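Local coordinates for protein 3-dehydroshikimate dehydratase (Bacillus anthracis, PDB 3DX5) that catalyses the manganese-dependent dehydration of 3-dehydroshikimate to 3,4-dihydroxybenzoate, the catechol building block of the siderophore petrobactin, at residues A[252-255]-A[261-264]; A[31-36]-A[196-201]. All blocks are in the same frame, centred on the assembly; numbering follows the deposited sequence.

Contact 1 (A[252-255]-A[261-264]). With MN (manganese (II) ion), chain B; DHB (3,4-dihydroxybenzoic acid), chain D.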
# COMPACT_ATOMS: atom_id res chain seq x y z
N LEU A 252 -16.40 6.25 -6.28
CA LEU A 252 -15.97 5.34 -7.32
C LEU A 252 -14.72 4.63 -6.80
O LEU A 252 -13.60 5.14 -6.95
CB LEU A 252 -15.68 6.09 -8.66
CG LEU A 252 -16.86 6.93 -9.18
CD1 LEU A 252 -16.53 7.53 -10.55
CD2 LEU A 252 -18.19 6.09 -9.23
N GLU A 253 -14.92 3.49 -6.14
CA GLU A 253 -13.84 2.82 -5.44
C GLU A 253 -13.02 1.98 -6.39
O GLU A 253 -13.17 0.74 -6.43
CB GLU A 253 -14.42 1.92 -4.35
CG GLU A 253 -13.38 1.50 -3.30
CD GLU A 253 -13.97 0.59 -2.23
OE1 GLU A 253 -14.92 -0.16 -2.56
OE2 GLU A 253 -13.50 0.64 -1.06
N TRP A 254 -12.13 2.62 -7.13
CA TRP A 254 -11.30 1.92 -8.10
C TRP A 254 -9.99 1.45 -7.50
O TRP A 254 -9.22 2.26 -6.96
CB TRP A 254 -11.02 2.84 -9.31
CG TRP A 254 -10.21 2.19 -10.40
CD1 TRP A 254 -8.96 2.53 -10.80
CD2 TRP A 254 -10.63 1.11 -11.25
NE1 TRP A 254 -8.56 1.74 -11.85
CE2 TRP A 254 -9.57 0.86 -12.16
CE3 TRP A 254 -11.81 0.35 -11.34
CZ2 TRP A 254 -9.63 -0.15 -13.14
CZ3 TRP A 254 -11.88 -0.66 -12.34
CH2 TRP A 254 -10.79 -0.89 -13.23
N PHE A 255 -9.72 0.15 -7.58
CA PHE A 255 -8.49 -0.41 -7.04
C PHE A 255 -7.53 -0.84 -8.17
O PHE A 255 -6.47 -1.37 -7.90
CB PHE A 255 -8.83 -1.62 -6.18
CG PHE A 255 -9.49 -1.27 -4.87
CD1 PHE A 255 -8.96 -0.25 -4.07
CD2 PHE A 255 -10.60 -1.98 -4.44
CE1 PHE A 255 -9.50 0.04 -2.85
CE2 PHE A 255 -11.17 -1.69 -3.19
CZ PHE A 255 -10.63 -0.66 -2.41
N ASP A 261 -7.23 7.74 -15.71
CA ASP A 261 -7.94 7.43 -16.95
C ASP A 261 -9.29 6.81 -16.69
O ASP A 261 -10.28 7.19 -17.33
CB ASP A 261 -7.14 6.46 -17.82
CG ASP A 261 -5.93 7.11 -18.47
OD1 ASP A 261 -5.94 8.35 -18.71
OD2 ASP A 261 -4.94 6.38 -18.73
N ILE A 262 -9.31 5.82 -15.80
CA ILE A 262 -10.56 5.10 -15.50
C ILE A 262 -11.59 6.05 -14.89
O ILE A 262 -12.76 6.05 -15.29
CB ILE A 262 -10.31 3.91 -14.53
CG1 ILE A 262 -9.43 2.84 -15.22
CG2 ILE A 262 -11.62 3.36 -13.98
CD1 ILE A 262 -10.07 2.16 -16.45
N LEU A 263 -11.14 6.85 -13.92
CA LEU A 263 -12.05 7.76 -13.18
C LEU A 263 -12.61 8.86 -14.10
O LEU A 263 -13.80 9.17 -14.07
CB LEU A 263 -11.32 8.40 -11.99
CG LEU A 263 -11.07 7.36 -10.87
CD1 LEU A 263 -10.21 7.98 -9.72
CD2 LEU A 263 -12.40 6.85 -10.28
N LYS A 264 -11.72 9.43 -14.92
CA LYS A 264 -12.13 10.44 -15.86
C LYS A 264 -13.20 9.85 -16.83
O LYS A 264 -14.26 10.45 -17.04
CB LYS A 264 -10.88 10.95 -16.60
CG LYS A 264 -11.18 11.86 -17.85
CD LYS A 264 -9.89 12.54 -18.38
CE LYS A 264 -10.17 13.13 -19.74
NZ LYS A 264 -9.12 14.11 -20.18
MN MN B . -15.34 -0.66 -0.30
C1 DHB D . -10.86 -1.85 1.17
C2 DHB D . -12.17 -1.63 0.76
C3 DHB D . -12.82 -2.54 -0.08
O3 DHB D . -14.11 -2.39 -0.52
C4 DHB D . -12.09 -3.75 -0.49
O4 DHB D . -12.76 -4.61 -1.30
C5 DHB D . -10.80 -3.98 -0.05
C6 DHB D . -10.19 -3.02 0.78
C DHB D . -10.18 -0.83 2.06
O1 DHB D . -9.04 -0.97 2.51
O2 DHB D . -10.83 0.29 2.38
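Ile-262 presses its branched side chain onto the indole of Trp-254, and the next residue along the helix, Leu-263, packs against Leu-252. The methyl CG2 of Ile-262 is the bump of the first pair: it stands over the face of the indole as a CH-pi contact, 3.8 Å from the centroid of the five-membered ring and 16° off the ring normal. The other branch runs on over the same ring system, bringing CG1 of Ile-262 to 3.6 Å from CE2 of Trp-254, with CD1 reaching toward CZ2. A beta-branched residue suits this place because its two arms spread over a broad flat surface. With CG of Trp-254 anti to the backbone N (chi1 -178°), the ring is carried out toward the helix, and chi2 (-115°) turns its face to Ile-262; its NE1 is tied by a hydrogen bond to the carbonyl of His-257.

Leu-263 fills the hollow next to the ring. Its CD2 methyl enters between the two side chains of the other segment, 3.7 Å from CB of Leu-252 and 4.4 Å from CB of Trp-254, while the two leucine side chains run antiparallel alongside each other. No hydrogen bond crosses between the two segments; their contact is apolar packing.

Between Leu-252 and Trp-254 the chain makes an inverse gamma turn centred on Glu-253, which points away from the helix, its extended chain delivering OE1 and OE2 to manganese, each at 2.4 Å. Phe-255 follows, with CE2 3.5 Å from C4 of 3,4-dihydroxybenzoic acid.

The contact thus packs the C-terminal end of barrel strand 249-252 and the loop after it against the start of helix 259-272. Leu-252 also lies on Met-267 and Leu-270 farther along that helix, and Trp-254 touches Met-226 of strand 226-227.

Contact 2 (A[31-36]-A[196-201]). With MN (manganese (II) ion), chain B; DHB (3,4-dihydroxybenzoic acid), chain D.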
# COMPACT_ATOMS: atom_id res chain seq x y z
N GLY A 31 -16.91 15.36 -4.09
CA GLY A 31 -16.37 14.97 -2.81
C GLY A 31 -15.09 14.17 -2.96
O GLY A 31 -14.80 13.63 -4.06
N ILE A 32 -14.32 14.15 -1.88
CA ILE A 32 -13.14 13.28 -1.78
C ILE A 32 -13.29 12.44 -0.51
O ILE A 32 -13.53 12.99 0.57
CB ILE A 32 -11.84 14.11 -1.77
CG1 ILE A 32 -11.65 14.77 -3.15
CG2 ILE A 32 -10.63 13.21 -1.39
CD1 ILE A 32 -10.60 15.89 -3.13
N GLU A 33 -13.15 11.13 -0.64
CA GLU A 33 -13.15 10.23 0.50
C GLU A 33 -11.68 9.99 0.78
O GLU A 33 -10.93 9.38 -0.05
CB GLU A 33 -13.91 8.93 0.18
CG GLU A 33 -13.66 7.79 1.22
CD GLU A 33 -14.40 6.49 0.87
OE1 GLU A 33 -15.32 6.51 0.00
OE2 GLU A 33 -14.05 5.42 1.45
N LEU A 34 -11.24 10.48 1.93
CA LEU A 34 -9.83 10.55 2.24
C LEU A 34 -9.43 9.33 3.06
O LEU A 34 -9.98 9.13 4.16
CB LEU A 34 -9.53 11.82 3.03
CG LEU A 34 -8.09 12.24 3.27
CD1 LEU A 34 -7.23 12.29 2.05
CD2 LEU A 34 -8.18 13.65 3.89
N TRP A 35 -8.47 8.56 2.56
CA TRP A 35 -7.95 7.41 3.31
C TRP A 35 -7.29 7.92 4.61
O TRP A 35 -6.60 8.95 4.58
CB TRP A 35 -6.89 6.75 2.42
CG TRP A 35 -6.60 5.30 2.69
CD1 TRP A 35 -7.38 4.38 3.38
CD2 TRP A 35 -5.44 4.60 2.22
NE1 TRP A 35 -6.74 3.13 3.36
CE2 TRP A 35 -5.56 3.25 2.66
CE3 TRP A 35 -4.31 4.98 1.46
CZ2 TRP A 35 -4.58 2.28 2.36
CZ3 TRP A 35 -3.34 4.01 1.17
CH2 TRP A 35 -3.48 2.69 1.62
N GLY A 36 -7.52 7.23 5.73
CA GLY A 36 -7.07 7.70 7.02
C GLY A 36 -5.58 7.94 7.10
O GLY A 36 -5.14 8.96 7.68
N HIS A 196 -23.40 6.62 3.12
CA HIS A 196 -22.37 6.66 2.06
C HIS A 196 -22.46 5.39 1.23
O HIS A 196 -22.94 4.34 1.71
CB HIS A 196 -20.96 6.80 2.68
CG HIS A 196 -19.96 7.58 1.86
ND1 HIS A 196 -19.38 7.10 0.71
CD2 HIS A 196 -19.39 8.79 2.08
CE1 HIS A 196 -18.51 7.98 0.24
NE2 HIS A 196 -18.50 9.02 1.06
N TYR A 197 -22.02 5.46 -0.02
CA TYR A 197 -21.89 4.24 -0.86
C TYR A 197 -20.47 4.07 -1.40
O TYR A 197 -19.75 5.05 -1.53
CB TYR A 197 -22.81 4.26 -2.09
CG TYR A 197 -24.21 4.73 -1.80
CD1 TYR A 197 -25.16 3.86 -1.27
CD2 TYR A 197 -24.59 6.07 -2.06
CE1 TYR A 197 -26.45 4.29 -0.99
CE2 TYR A 197 -25.88 6.50 -1.81
CZ TYR A 197 -26.80 5.60 -1.26
OH TYR A 197 -28.10 6.01 -1.00
N HIS A 198 -20.13 2.84 -1.74
CA HIS A 198 -18.98 2.49 -2.59
C HIS A 198 -19.52 1.82 -3.82
O HIS A 198 -20.34 0.90 -3.71
CB HIS A 198 -18.05 1.51 -1.85
CG HIS A 198 -17.07 2.18 -0.94
ND1 HIS A 198 -16.09 1.49 -0.24
CD2 HIS A 198 -16.91 3.49 -0.62
CE1 HIS A 198 -15.37 2.35 0.46
NE2 HIS A 198 -15.85 3.57 0.25
N PHE A 199 -19.05 2.25 -4.99
CA PHE A 199 -19.44 1.68 -6.26
C PHE A 199 -18.19 1.06 -6.91
O PHE A 199 -17.24 1.78 -7.25
CB PHE A 199 -19.91 2.78 -7.24
CG PHE A 199 -21.33 3.31 -7.00
CD1 PHE A 199 -22.08 2.94 -5.88
CD2 PHE A 199 -21.87 4.25 -7.87
CE1 PHE A 199 -23.37 3.46 -5.68
CE2 PHE A 199 -23.15 4.78 -7.68
CZ PHE A 199 -23.91 4.37 -6.58
N LYS A 200 -18.17 -0.26 -7.11
CA LYS A 200 -17.13 -0.86 -7.95
C LYS A 200 -17.75 -2.09 -8.59
O LYS A 200 -18.83 -2.53 -8.17
CB LYS A 200 -15.82 -1.17 -7.14
CG LYS A 200 -15.99 -2.13 -5.92
CD LYS A 200 -14.61 -2.43 -5.29
CE LYS A 200 -14.70 -3.43 -4.11
NZ LYS A 200 -15.48 -2.87 -2.95
N ASN A 201 -17.09 -2.67 -9.59
CA ASN A 201 -17.70 -3.80 -10.31
C ASN A 201 -16.64 -4.82 -10.66
O ASN A 201 -15.44 -4.53 -10.60
CB ASN A 201 -18.43 -3.32 -11.58
CG ASN A 201 -19.67 -4.17 -11.88
OD1 ASN A 201 -19.82 -5.29 -11.36
ND2 ASN A 201 -20.58 -3.64 -12.71
MN MN B . -15.34 -0.66 -0.30
C1 DHB D . -10.86 -1.85 1.17
C2 DHB D . -12.17 -1.63 0.76
C3 DHB D . -12.82 -2.54 -0.08
O3 DHB D . -14.11 -2.39 -0.52
C4 DHB D . -12.09 -3.75 -0.49
O4 DHB D . -12.76 -4.61 -1.30
C5 DHB D . -10.80 -3.98 -0.05
C6 DHB D . -10.19 -3.02 0.78
C DHB D . -10.18 -0.83 2.06
O1 DHB D . -9.04 -0.97 2.51
O2 DHB D . -10.83 0.29 2.38
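Inside the TIM barrel, strands 31-35 and 194-202 meet across the lumen through a His-carboxylate hydrogen bond in the second shell of the metal site, behind His-198 and away from the manganese cofactor. His-198 binds manganese through ND1 at 2.3 Å and turns its other nitrogen, NE2, toward Glu-33. Its NE2 donates to OE2 of Glu-33 over 2.8 Å, with an N-H...O angle of 150°, and the acceptor uses its syn lone pair. A weak second branch reaches OE1 of Glu-33 at 3.0 Å. OE2 lies at the ring edge, close to its plane, and the carboxylate and imidazole planes are nearly parallel, 17° apart.

Glutamate has the length this place needs: CG lies anti to the backbone N and the chain continues extended, carrying the acid inward. Ser-68 and Ser-251 hydrogen-bond to OE2 and OE1 respectively, which helps fix the rotation of the buried carboxylate. CE1 of His-196 approaches OE1 of Glu-33 obliquely at 3.5 Å, without a hydrogen bond; the ring's own nitrogens are engaged by the carbonyl of Tyr-197 and by Thr-65.

On the ligand side, Lys-200 hydrogen-bonds through NZ to O3 of 3,4-dihydroxybenzoic acid at 2.8 Å, the same oxygen that coordinates manganese. A long, flexible amine, bent at its last torsion (chi4 -64°), suits a residue that must reach this oxygen.

With the N-H of NE2 hydrogen-bonded to Glu-33, ND1 is left to offer its lone pair to the metal. The buried carboxylate thus orients the imidazole and would be expected to make it a more electron-rich ligand.

How the contacts relate
Contacts 1 and 2 converge on one manganese ion and the bound 3,4-dihydroxybenzoic acid, their centres about 11 Å apart. Contact 1 lies toward the outside of the barrel, where helix 259-272 covers the wall; contact 2 spans the interior. Glu-253 joins them: its OE1 forms a salt bridge with NZ of Lys-200 at 2.8 Å, and its backbone N probably hydrogen-bonds to O of Phe-199 at 3.1 Å, linking neighbouring parallel strands. Glu-142 and Asp-172 complete the protein ligands of the metal, and Asp-172 also pairs with Lys-200. Phe-255 and Lys-200 touch beside the ligand, so residues from both contacts line the same pocket.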